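PDB 4YHE: GH5 from Bacteroidetes bacterium AC2a, which probably hydrolyses beta-glucosidic linkages in cellulose and related glucans, as a family 5 glycoside hydrolase of the endoglucanase type. Local coordinates for residues M283-G288 with R324-L329. Residues are numbered along the deposited sequence; the frame is centred on the assembly and turned at random.
Sequences MYIRRG and RRISAL
Ile-285 presses its branched side chain onto the loop Arg-324 to Ile-326. Most of the touching is apolar carbon against backbone carbonyl: Ile-285 CG1 lies 3.4 Å from Arg-324 O, and Ile-285 CD1 reaches on to Arg-325 O at 3.7 Å. Carbon-to-carbon packing completes it. Ile-285 CG2 meets Arg-325 CB at 4.0 Å, while CG1 of Ile-285 faces CG1 of Ile-326 at 4.1 Å. With CG1 turned beside the backbone N and CG2 opposite it (chi1 -61°), the two branches straddle Arg-324 O, Ile-285 CG2 lying 3.6 Å from Arg-324 O. No hydrogen bond links the segments. The contact joins the C-terminal ends of two successive helices of the (beta/alpha)8 barrel, 270-285 and 304-323, each closed by a Schellman motif whose C-prime residue has positive phi: Gly-288 in one, Arg-325 in the other. Each helix is followed by a barrel strand, 291-296 and 327-332, which pair in parallel. Replacing Ile-285 by an alanine would remove both branches and is likely to leave a gap beside the Arg-324 carbonyl, with Ile-326 CG1 losing its apolar neighbour across the contact. The guanidinium groups find their partners outside the two segments: that of Arg-325 forms a salt bridge with Asp-4, and that of Arg-324 hydrogen-bonds Asn-278 of helix 270-285 and the carbonyl of Ala-320. Met-3 also packs on Ile-285, bringing the N-terminal segment against the same side chain.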
ATOM      1  N   MET A 283      10.579   3.109 -15.622  1.00 18.20           N
ATOM      2  CA  MET A 283      11.656   2.984 -14.663  1.00 18.41           C
ATOM      3  C   MET A 283      11.846   1.544 -14.154  1.00 17.25           C
ATOM      4  O   MET A 283      12.961   1.111 -13.924  1.00 17.34           O
ATOM      5  CB  MET A 283      11.423   3.912 -13.474  1.00 20.30           C
ATOM      6  CG  MET A 283      12.601   3.996 -12.537  1.00 21.12           C
ATOM      7  SD  MET A 283      13.976   4.884 -13.306  1.00 25.81           S
ATOM      8  CE  MET A 283      15.141   4.961 -11.953  1.00 26.59           C
ATOM      9  N   TYR A 284      10.753   0.807 -13.987  1.00 16.04           N
ATOM     10  CA  TYR A 284      10.784  -0.436 -13.259  1.00 15.84           C
ATOM     11  C   TYR A 284      10.311  -1.610 -14.176  1.00 15.60           C
ATOM     12  O   TYR A 284      11.097  -2.493 -14.510  1.00 16.78           O
ATOM     13  CB  TYR A 284       9.952  -0.315 -11.965  1.00 15.36           C
ATOM     14  CG  TYR A 284      10.467   0.779 -11.013  1.00 15.82           C
ATOM     15  CD1 TYR A 284      11.774   0.785 -10.578  1.00 15.85           C
ATOM     16  CD2 TYR A 284       9.623   1.802 -10.573  1.00 16.16           C
ATOM     17  CE1 TYR A 284      12.249   1.777  -9.700  1.00 15.82           C
ATOM     18  CE2 TYR A 284      10.084   2.814  -9.735  1.00 15.85           C
ATOM     19  CZ  TYR A 284      11.381   2.805  -9.300  1.00 15.58           C
ATOM     20  OH  TYR A 284      11.837   3.841  -8.444  1.00 16.32           O
ATOM     21  N   ILE A 285       9.060  -1.608 -14.558  1.00 16.76           N
ATOM     22  CA  ILE A 285       8.480  -2.771 -15.224  1.00 17.19           C
ATOM     23  C   ILE A 285       9.311  -3.127 -16.471  1.00 19.21           C
ATOM     24  O   ILE A 285       9.659  -4.288 -16.680  1.00 19.54           O
ATOM     25  CB  ILE A 285       7.051  -2.537 -15.665  1.00 16.76           C
ATOM     26  CG1 ILE A 285       6.113  -2.238 -14.480  1.00 17.39           C
ATOM     27  CG2 ILE A 285       6.535  -3.735 -16.478  1.00 17.04           C
ATOM     28  CD1 ILE A 285       5.963  -3.343 -13.456  1.00 17.73           C
ATOM     29  N   ARG A 286       9.601  -2.115 -17.288  1.00 20.55           N
ATOM     30  CA  ARG A 286      10.334  -2.294 -18.548  1.00 22.34           C
ATOM     31  C   ARG A 286      11.719  -2.926 -18.332  1.00 21.45           C
ATOM     32  O   ARG A 286      12.263  -3.550 -19.229  1.00 21.49           O
ATOM     33  CB  ARG A 286      10.416  -0.928 -19.260  1.00 25.57           C
ATOM     34  CG  ARG A 286      10.995  -0.941 -20.653  1.00 30.17           C
ATOM     35  CD  ARG A 286      10.792   0.372 -21.405  1.00 33.18           C
ATOM     36  NE  ARG A 286      11.466   1.531 -20.792  1.00 36.30           N
ATOM     37  CZ  ARG A 286      11.593   2.732 -21.382  1.00 38.83           C
ATOM     38  NH1 ARG A 286      11.092   2.941 -22.593  1.00 34.54           N
ATOM     39  NH2 ARG A 286      12.217   3.736 -20.757  1.00 37.45           N
ATOM     40  N   ARG A 287      12.262  -2.771 -17.127  1.00 21.11           N
ATOM     41  CA  ARG A 287      13.518  -3.311 -16.704  1.00 22.57           C
ATOM     42  C   ARG A 287      13.377  -4.629 -15.938  1.00 20.13           C
ATOM     43  O   ARG A 287      14.344  -5.091 -15.375  1.00 21.37           O
ATOM     44  CB  ARG A 287      14.223  -2.314 -15.745  1.00 26.06           C
ATOM     45  CG  ARG A 287      14.259  -0.886 -16.230  1.00 32.35           C
ATOM     46  CD  ARG A 287      15.290  -0.714 -17.325  1.00 38.02           C
ATOM     47  NE  ARG A 287      16.634  -1.095 -16.887  1.00 43.47           N
ATOM     48  CZ  ARG A 287      17.400  -0.389 -16.043  1.00 50.36           C
ATOM     49  NH1 ARG A 287      17.001   0.769 -15.521  1.00 53.25           N
ATOM     50  NH2 ARG A 287      18.597  -0.842 -15.717  1.00 50.69           N
ATOM     51  N   GLY A 288      12.191  -5.208 -15.881  1.00 20.10           N
ATOM     52  CA  GLY A 288      11.983  -6.453 -15.136  1.00 19.69           C
ATOM     53  C   GLY A 288      11.855  -6.303 -13.627  1.00 19.84           C
ATOM     54  O   GLY A 288      12.064  -7.286 -12.885  1.00 21.57           O
ATOM     55  N   ARG A 324       0.101  -1.937 -17.968  1.00 18.52           N
ATOM     56  CA  ARG A 324       1.484  -1.729 -17.581  1.00 18.84           C
ATOM     57  C   ARG A 324       2.035  -2.803 -16.643  1.00 17.63           C
ATOM     58  O   ARG A 324       3.133  -2.669 -16.125  1.00 16.68           O
ATOM     59  CB  ARG A 324       1.600  -0.321 -16.955  1.00 18.73           C
ATOM     60  CG  ARG A 324       1.542   0.763 -18.008  1.00 19.13           C
ATOM     61  CD  ARG A 324       1.041   2.123 -17.558  1.00 18.47           C
ATOM     62  NE  ARG A 324       0.826   2.955 -18.740  1.00 19.01           N
ATOM     63  CZ  ARG A 324      -0.219   2.855 -19.559  1.00 20.14           C
ATOM     64  NH1 ARG A 324      -1.223   2.013 -19.297  1.00 19.69           N
ATOM     65  NH2 ARG A 324      -0.283   3.628 -20.635  1.00 21.52           N
ATOM     66  N   ARG A 325       1.293  -3.901 -16.459  1.00 17.82           N
ATOM     67  CA  ARG A 325       1.732  -5.023 -15.610  1.00 17.41           C
ATOM     68  C   ARG A 325       1.931  -4.663 -14.132  1.00 16.38           C
ATOM     69  O   ARG A 325       2.768  -5.240 -13.439  1.00 15.52           O
ATOM     70  CB  ARG A 325       2.999  -5.669 -16.206  1.00 20.52           C
ATOM     71  CG  ARG A 325       2.733  -6.084 -17.651  1.00 23.71           C
ATOM     72  CD  ARG A 325       3.870  -6.832 -18.304  1.00 28.26           C
ATOM     73  NE  ARG A 325       3.470  -7.028 -19.694  1.00 33.82           N
ATOM     74  CZ  ARG A 325       3.837  -8.036 -20.480  1.00 40.49           C
ATOM     75  NH1 ARG A 325       4.666  -8.982 -20.045  1.00 40.94           N
ATOM     76  NH2 ARG A 325       3.364  -8.080 -21.723  1.00 42.72           N
ATOM     77  N   ILE A 326       1.130  -3.716 -13.695  1.00 17.58           N
ATOM     78  CA  ILE A 326       1.141  -3.209 -12.320  1.00 16.92           C
ATOM     79  C   ILE A 326      -0.106  -3.725 -11.580  1.00 16.21           C
ATOM     80  O   ILE A 326      -1.227  -3.621 -12.066  1.00 16.48           O
ATOM     81  CB  ILE A 326       1.167  -1.692 -12.340  1.00 16.87           C
ATOM     82  CG1 ILE A 326       2.501  -1.210 -12.927  1.00 17.06           C
ATOM     83  CG2 ILE A 326       1.031  -1.121 -10.916  1.00 17.44           C
ATOM     84  CD1 ILE A 326       2.516   0.288 -13.166  1.00 17.34           C
ATOM     85  N   SER A 327       0.137  -4.292 -10.409  1.00 15.63           N
ATOM     86  CA  SER A 327      -0.907  -4.691  -9.478  1.00 15.58           C
ATOM     87  C   SER A 327      -1.193  -3.574  -8.470  1.00 15.18           C
ATOM     88  O   SER A 327      -0.371  -2.633  -8.285  1.00 15.63           O
ATOM     89  CB  SER A 327      -0.462  -5.947  -8.738  1.00 15.13           C
ATOM     90  OG  SER A 327       0.789  -5.780  -8.077  1.00 16.28           O
ATOM     91  N   ALA A 328      -2.323  -3.696  -7.788  1.00 14.53           N
ATOM     92  CA  ALA A 328      -2.792  -2.619  -6.891  1.00 13.91           C
ATOM     93  C   ALA A 328      -3.752  -3.108  -5.812  1.00 13.69           C
ATOM     94  O   ALA A 328      -4.669  -3.894  -6.081  1.00 13.27           O
ATOM     95  CB  ALA A 328      -3.435  -1.516  -7.704  1.00 14.28           C
ATOM     96  N   LEU A 329      -3.569  -2.589  -4.596  1.00 12.89           N
ATOM     97  CA  LEU A 329      -4.410  -2.972  -3.490  1.00 13.07           C
ATOM     98  C   LEU A 329      -5.234  -1.781  -2.989  1.00 13.46           C
ATOM     99  O   LEU A 329      -4.690  -0.733  -2.586  1.00 12.12           O
ATOM    100  CB  LEU A 329      -3.584  -3.639  -2.380  1.00 13.61           C
ATOM    101  CG  LEU A 329      -2.914  -4.948  -2.832  1.00 13.82           C
ATOM    102  CD1 LEU A 329      -1.509  -4.753  -3.375  1.00 14.44           C
ATOM    103  CD2 LEU A 329      -2.908  -5.926  -1.679  1.00 14.42           C
TER